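Local atomic coordinates of PUA domain-containing protein (Archaeoglobus fulgidus DSM 4304, PDB entry 2Q07), a protein that is of unknown function but probably binds RNA through its C-terminal PUA domain and takes part in archaeosine tRNA modification. Residues L226-V240 with I256-F270. Numbering follows the deposited sequence.
Sequences LEKNIYTVEIGDFEV and IRPNDVVVFHNSRIF
The parallel strand pair 232-235 and 261-265 of the PUA domain is laddered by four backbone bonds of 2.8 to 3.0 Å: Val263 N to Tyr231 O, Val233 N to Val263 O, His265 N to Val233 O and Ile235 N to His265 O. The N-to-C directions of the two short strands differ by 32°, and Thr232, Val233 and Glu234 pair with Val263, Phe264 and His265. On the face of Val233 and Phe264, Val233 CG2 presses on Phe264 CB (3.2 Å) while its CG1 meets Ile256 CD1; from strand 289-297 of the PUA barrel, Ile291 packs on Val233 and Val293 on Phe264. On the other face the His265 imidazole is sandwiched: Leu226 CD1, from the end of helix 219-227, lies 3.4 Å from the ring centroid, and Glu234 CA approaches the opposite face. Beyond the strands, Asn266 ties the two loops together. Its ND2 donates to Gly236 O (3.1 Å, 149° at the hydrogen) and to a water that bridges to Phe238 O, while OD1 accepts Arg268 N in an Asx turn and Ile269 N in the wider Asx motif, from opposite faces of its plane. Ser267 OG reaches the syn lone pair of Asp237 OD2 (2.8 Å), and Arg268 NH1 forms a salt bridge with Glu239 OE2 (2.7 Å).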
loop_
_atom_site.group_PDB
_atom_site.type_symbol
_atom_site.label_atom_id
_atom_site.label_comp_id
_atom_site.label_asym_id
_atom_site.label_seq_id
_atom_site.Cartn_x
_atom_site.Cartn_y
_atom_site.Cartn_z
ATOM N N LEU A 226 -1.959 -18.034 11.387
ATOM C CA LEU A 226 -2.320 -19.438 11.539
ATOM C C LEU A 226 -3.308 -19.572 12.696
ATOM O O LEU A 226 -4.299 -20.291 12.595
ATOM C CB LEU A 226 -1.068 -20.279 11.816
ATOM C CG LEU A 226 -1.233 -21.802 11.878
ATOM C CD1 LEU A 226 -1.846 -22.296 10.578
ATOM C CD2 LEU A 226 0.114 -22.463 12.109
ATOM N N GLU A 227 -3.029 -18.866 13.788
ATOM C CA GLU A 227 -3.889 -18.873 14.970
ATOM C C GLU A 227 -5.300 -18.426 14.622
ATOM O O GLU A 227 -6.278 -19.117 14.919
ATOM C CB GLU A 227 -3.350 -17.914 16.033
ATOM C CG GLU A 227 -2.307 -18.475 16.966
ATOM C CD GLU A 227 -1.719 -17.395 17.858
ATOM O OE1 GLU A 227 -2.504 -16.662 18.502
ATOM O OE2 GLU A 227 -0.476 -17.277 17.910
ATOM N N LYS A 228 -5.397 -17.253 14.005
ATOM C CA LYS A 228 -6.687 -16.690 13.634
ATOM C C LYS A 228 -7.270 -17.394 12.416
ATOM O O LYS A 228 -8.286 -16.977 11.870
ATOM C CB LYS A 228 -6.536 -15.190 13.374
ATOM C CG LYS A 228 -5.900 -14.440 14.534
ATOM C CD LYS A 228 -6.654 -14.703 15.830
ATOM C CE LYS A 228 -6.020 -13.984 17.013
ATOM N NZ LYS A 228 -6.664 -14.365 18.303
ATOM N N ASN A 229 -6.616 -18.475 12.011
ATOM C CA ASN A 229 -7.038 -19.277 10.874
ATOM C C ASN A 229 -7.441 -18.468 9.645
ATOM O O ASN A 229 -8.499 -18.707 9.057
ATOM C CB ASN A 229 -8.196 -20.187 11.283
ATOM C CG ASN A 229 -7.984 -21.620 10.850
ATOM O OD1 ASN A 229 -7.833 -21.904 9.662
ATOM N ND2 ASN A 229 -7.963 -22.537 11.818
ATOM N N ILE A 230 -6.602 -17.508 9.263
ATOM C CA ILE A 230 -6.859 -16.691 8.080
ATOM C C ILE A 230 -5.678 -16.792 7.107
ATOM O O ILE A 230 -4.517 -16.829 7.527
ATOM C CB ILE A 230 -7.123 -15.204 8.454
ATOM C CG1 ILE A 230 -5.985 -14.655 9.312
ATOM C CG2 ILE A 230 -8.451 -15.094 9.209
ATOM C CD1 ILE A 230 -6.132 -13.173 9.635
ATOM N N TYR A 231 -5.982 -16.842 5.811
ATOM C CA TYR A 231 -4.958 -16.982 4.778
ATOM C C TYR A 231 -4.144 -18.242 5.050
ATOM O O TYR A 231 -2.951 -18.314 4.748
ATOM C CB TYR A 231 -4.026 -15.768 4.753
ATOM C CG TYR A 231 -4.721 -14.484 4.376
ATOM C CD1 TYR A 231 -5.094 -13.556 5.351
ATOM C CD2 TYR A 231 -5.032 -14.208 3.046
ATOM C CE1 TYR A 231 -5.763 -12.380 5.007
ATOM C CE2 TYR A 231 -5.701 -13.041 2.690
ATOM C CZ TYR A 231 -6.064 -12.130 3.677
ATOM O OH TYR A 231 -6.732 -10.975 3.332
ATOM N N THR A 232 -4.812 -19.235 5.619
ATOM C CA THR A 232 -4.181 -20.496 5.964
ATOM C C THR A 232 -4.619 -21.633 5.053
ATOM O O THR A 232 -5.721 -21.625 4.499
ATOM C CB THR A 232 -4.499 -20.881 7.419
ATOM O OG1 THR A 232 -5.907 -20.743 7.650
ATOM C CG2 THR A 232 -3.745 -19.978 8.389
ATOM N N VAL A 233 -3.735 -22.610 4.899
ATOM C CA VAL A 233 -4.011 -23.769 4.075
ATOM C C VAL A 233 -3.449 -24.997 4.789
ATOM O O VAL A 233 -2.276 -25.030 5.183
ATOM C CB VAL A 233 -3.377 -23.626 2.663
ATOM C CG1 VAL A 233 -3.538 -22.193 2.154
ATOM C CG2 VAL A 233 -1.926 -24.012 2.689
ATOM N N GLU A 234 -4.304 -25.992 4.989
ATOM C CA GLU A 234 -3.888 -27.224 5.645
ATOM C C GLU A 234 -3.378 -28.162 4.570
ATOM O O GLU A 234 -4.016 -28.322 3.536
ATOM C CB GLU A 234 -5.064 -27.865 6.373
ATOM C CG GLU A 234 -4.692 -29.104 7.163
ATOM C CD GLU A 234 -5.898 -29.765 7.799
ATOM O OE1 GLU A 234 -6.740 -29.036 8.373
ATOM O OE2 GLU A 234 -6.001 -31.007 7.727
ATOM N N ILE A 235 -2.231 -28.785 4.820
ATOM C CA ILE A 235 -1.628 -29.689 3.856
ATOM C C ILE A 235 -1.366 -31.098 4.411
ATOM O O ILE A 235 -1.477 -31.351 5.616
ATOM C CB ILE A 235 -0.292 -29.103 3.332
ATOM C CG1 ILE A 235 0.727 -29.046 4.473
ATOM C CG2 ILE A 235 -0.517 -27.694 2.774
ATOM C CD1 ILE A 235 2.125 -28.684 4.023
ATOM N N GLY A 236 -1.003 -32.010 3.518
ATOM C CA GLY A 236 -0.731 -33.371 3.934
ATOM C C GLY A 236 0.546 -33.459 4.744
ATOM O O GLY A 236 1.302 -32.489 4.834
ATOM N N ASP A 237 0.781 -34.626 5.333
ATOM C CA ASP A 237 1.970 -34.875 6.138
ATOM C C ASP A 237 3.158 -35.343 5.303
ATOM O O ASP A 237 3.611 -36.481 5.440
ATOM C CB ASP A 237 1.673 -35.928 7.206
ATOM C CG ASP A 237 1.197 -35.323 8.508
ATOM O OD1 ASP A 237 0.138 -34.665 8.513
ATOM O OD2 ASP A 237 1.891 -35.509 9.531
ATOM N N PHE A 238 3.661 -34.464 4.443
ATOM C CA PHE A 238 4.810 -34.778 3.603
ATOM C C PHE A 238 5.903 -33.726 3.808
ATOM O O PHE A 238 5.630 -32.623 4.289
ATOM C CB PHE A 238 4.380 -34.831 2.135
ATOM C CG PHE A 238 3.555 -33.649 1.700
ATOM C CD1 PHE A 238 4.164 -32.460 1.319
ATOM C CD2 PHE A 238 2.165 -33.720 1.703
ATOM C CE1 PHE A 238 3.398 -31.356 0.943
ATOM C CE2 PHE A 238 1.391 -32.627 1.333
ATOM C CZ PHE A 238 2.005 -31.443 0.952
ATOM N N GLU A 239 7.137 -34.076 3.451
ATOM C CA GLU A 239 8.269 -33.164 3.588
ATOM C C GLU A 239 8.110 -32.058 2.547
ATOM O O GLU A 239 8.140 -32.330 1.351
ATOM C CB GLU A 239 9.588 -33.902 3.330
ATOM C CG GLU A 239 9.766 -35.216 4.093
ATOM C CD GLU A 239 10.018 -35.024 5.579
ATOM O OE1 GLU A 239 11.006 -34.341 5.937
ATOM O OE2 GLU A 239 9.231 -35.566 6.389
ATOM N N VAL A 240 7.943 -30.815 2.988
ATOM C CA VAL A 240 7.773 -29.717 2.040
ATOM C C VAL A 240 9.104 -29.296 1.423
ATOM O O VAL A 240 10.089 -29.099 2.129
ATOM C CB VAL A 240 7.107 -28.487 2.709
ATOM C CG1 VAL A 240 7.009 -27.341 1.711
ATOM C CG2 VAL A 240 5.716 -28.864 3.223
ATOM N N ILE A 256 -8.645 -16.929 -0.109
ATOM C CA ILE A 256 -7.324 -16.910 -0.734
ATOM C C ILE A 256 -7.387 -16.720 -2.246
ATOM O O ILE A 256 -8.116 -17.425 -2.948
ATOM C CB ILE A 256 -6.535 -18.218 -0.438
ATOM C CG1 ILE A 256 -6.097 -18.240 1.026
ATOM C CG2 ILE A 256 -5.323 -18.317 -1.340
ATOM C CD1 ILE A 256 -5.339 -19.485 1.418
ATOM N N ARG A 257 -6.613 -15.758 -2.738
ATOM C CA ARG A 257 -6.544 -15.483 -4.164
ATOM C C ARG A 257 -5.127 -15.772 -4.638
ATOM O O ARG A 257 -4.182 -15.710 -3.853
ATOM C CB ARG A 257 -6.903 -14.025 -4.453
ATOM C CG ARG A 257 -8.340 -13.681 -4.119
ATOM C CD ARG A 257 -8.780 -12.435 -4.846
ATOM N NE ARG A 257 -10.216 -12.217 -4.713
ATOM C CZ ARG A 257 -10.956 -11.569 -5.606
ATOM N NH1 ARG A 257 -10.390 -11.076 -6.702
ATOM N NH2 ARG A 257 -12.260 -11.418 -5.407
ATOM N N PRO A 258 -4.961 -16.084 -5.933
ATOM C CA PRO A 258 -3.656 -16.391 -6.519
ATOM C C PRO A 258 -2.413 -15.812 -5.834
ATOM O O PRO A 258 -1.946 -16.369 -4.845
ATOM C CB PRO A 258 -3.825 -15.931 -7.958
ATOM C CG PRO A 258 -5.210 -16.393 -8.246
ATOM C CD PRO A 258 -5.988 -16.000 -6.990
ATOM N N ASN A 259 -1.888 -14.699 -6.334
ATOM C CA ASN A 259 -0.662 -14.118 -5.776
ATOM C C ASN A 259 -0.672 -13.726 -4.294
ATOM O O ASN A 259 0.133 -12.899 -3.871
ATOM C CB ASN A 259 -0.230 -12.902 -6.610
ATOM C CG ASN A 259 1.287 -12.767 -6.713
ATOM O OD1 ASN A 259 1.801 -11.776 -7.239
ATOM N ND2 ASN A 259 2.009 -13.769 -6.220
ATOM N N ASP A 260 -1.560 -14.314 -3.499
ATOM C CA ASP A 260 -1.605 -13.990 -2.073
ATOM C C ASP A 260 -0.561 -14.750 -1.263
ATOM O O ASP A 260 -0.189 -15.873 -1.608
ATOM C CB ASP A 260 -2.987 -14.300 -1.482
ATOM C CG ASP A 260 -3.984 -13.185 -1.711
ATOM O OD1 ASP A 260 -3.556 -12.080 -2.112
ATOM O OD2 ASP A 260 -5.193 -13.410 -1.478
ATOM N N VAL A 261 -0.079 -14.121 -0.195
ATOM C CA VAL A 261 0.872 -14.770 0.692
ATOM C C VAL A 261 -0.019 -15.588 1.621
ATOM O O VAL A 261 -0.966 -15.058 2.221
ATOM C CB VAL A 261 1.690 -13.753 1.531
ATOM C CG1 VAL A 261 2.499 -14.482 2.599
ATOM C CG2 VAL A 261 2.629 -12.973 0.636
ATOM N N VAL A 262 0.265 -16.880 1.723
ATOM C CA VAL A 262 -0.526 -17.754 2.569
ATOM C C VAL A 262 0.364 -18.477 3.566
ATOM O O VAL A 262 1.576 -18.558 3.395
ATOM C CB VAL A 262 -1.299 -18.805 1.727
ATOM C CG1 VAL A 262 -2.205 -18.102 0.717
ATOM C CG2 VAL A 262 -0.330 -19.739 1.022
ATOM N N VAL A 263 -0.253 -18.993 4.620
ATOM C CA VAL A 263 0.463 -19.724 5.643
ATOM C C VAL A 263 -0.060 -21.152 5.622
ATOM O O VAL A 263 -1.213 -21.398 5.987
ATOM C CB VAL A 263 0.221 -19.113 7.036
ATOM C CG1 VAL A 263 0.844 -19.990 8.107
ATOM C CG2 VAL A 263 0.790 -17.701 7.088
ATOM N N PHE A 264 0.778 -22.083 5.171
ATOM C CA PHE A 264 0.408 -23.494 5.108
ATOM C C PHE A 264 0.835 -24.190 6.399
ATOM O O PHE A 264 1.679 -23.673 7.133
ATOM C CB PHE A 264 1.066 -24.161 3.892
ATOM C CG PHE A 264 2.574 -24.124 3.905
ATOM C CD1 PHE A 264 3.308 -25.073 4.622
ATOM C CD2 PHE A 264 3.259 -23.146 3.193
ATOM C CE1 PHE A 264 4.706 -25.048 4.626
ATOM C CE2 PHE A 264 4.648 -23.104 3.188
ATOM C CZ PHE A 264 5.378 -24.059 3.907
ATOM N N HIS A 265 0.251 -25.353 6.684
ATOM C CA HIS A 265 0.585 -26.075 7.908
ATOM C C HIS A 265 0.061 -27.522 7.972
ATOM O O HIS A 265 -0.892 -27.881 7.288
ATOM C CB HIS A 265 0.013 -25.321 9.116
ATOM C CG HIS A 265 -1.486 -25.323 9.165
ATOM N ND1 HIS A 265 -2.258 -24.482 8.392
ATOM C CD2 HIS A 265 -2.354 -26.110 9.847
ATOM C CE1 HIS A 265 -3.537 -24.752 8.593
ATOM N NE2 HIS A 265 -3.622 -25.735 9.470
ATOM N N ASN A 266 0.719 -28.337 8.792
ATOM C CA ASN A 266 0.305 -29.714 9.063
ATOM C C ASN A 266 0.668 -30.006 10.521
ATOM O O ASN A 266 0.921 -29.079 11.288
ATOM C CB ASN A 266 0.943 -30.739 8.112
ATOM C CG ASN A 266 2.448 -30.661 8.056
ATOM O OD1 ASN A 266 3.122 -30.437 9.058
ATOM N ND2 ASN A 266 2.987 -30.885 6.872
ATOM N N SER A 267 0.706 -31.275 10.909
ATOM C CA SER A 267 1.001 -31.622 12.296
ATOM C C SER A 267 2.441 -31.403 12.762
ATOM O O SER A 267 2.715 -31.465 13.963
ATOM C CB SER A 267 0.617 -33.081 12.560
ATOM O OG SER A 267 1.508 -33.956 11.889
ATOM N N ARG A 268 3.362 -31.144 11.838
ATOM C CA ARG A 268 4.755 -30.955 12.234
ATOM C C ARG A 268 5.356 -29.599 11.870
ATOM O O ARG A 268 6.350 -29.184 12.462
ATOM C CB ARG A 268 5.636 -32.055 11.633
ATOM C CG ARG A 268 5.819 -31.936 10.129
ATOM C CD ARG A 268 7.056 -32.681 9.639
ATOM N NE ARG A 268 6.967 -34.127 9.823
ATOM C CZ ARG A 268 7.909 -34.983 9.437
ATOM N NH1 ARG A 268 9.011 -34.534 8.847
ATOM N NH2 ARG A 268 7.755 -36.286 9.637
ATOM N N ILE A 269 4.765 -28.909 10.901
ATOM C CA ILE A 269 5.294 -27.616 10.497
ATOM C C ILE A 269 4.249 -26.660 9.952
ATOM O O ILE A 269 3.097 -27.026 9.697
ATOM C CB ILE A 269 6.362 -27.750 9.367
ATOM C CG1 ILE A 269 5.702 -28.295 8.099
ATOM C CG2 ILE A 269 7.490 -28.682 9.786
ATOM C CD1 ILE A 269 6.578 -28.211 6.873
ATOM N N PHE A 270 4.677 -25.417 9.789
ATOM C CA PHE A 270 3.854 -24.396 9.179
ATOM C C PHE A 270 4.849 -23.525 8.430
ATOM O O PHE A 270 6.029 -23.489 8.778
ATOM C CB PHE A 270 3.026 -23.619 10.215
ATOM C CG PHE A 270 3.813 -22.712 11.108
ATOM C CD1 PHE A 270 3.818 -21.334 10.887
ATOM C CD2 PHE A 270 4.481 -23.216 12.218
ATOM C CE1 PHE A 270 4.467 -20.475 11.760
ATOM C CE2 PHE A 270 5.135 -22.370 13.104
ATOM C CZ PHE A 270 5.129 -20.995 12.878
HETATM O O HOH W 1 5.782 -31.557 7.008
#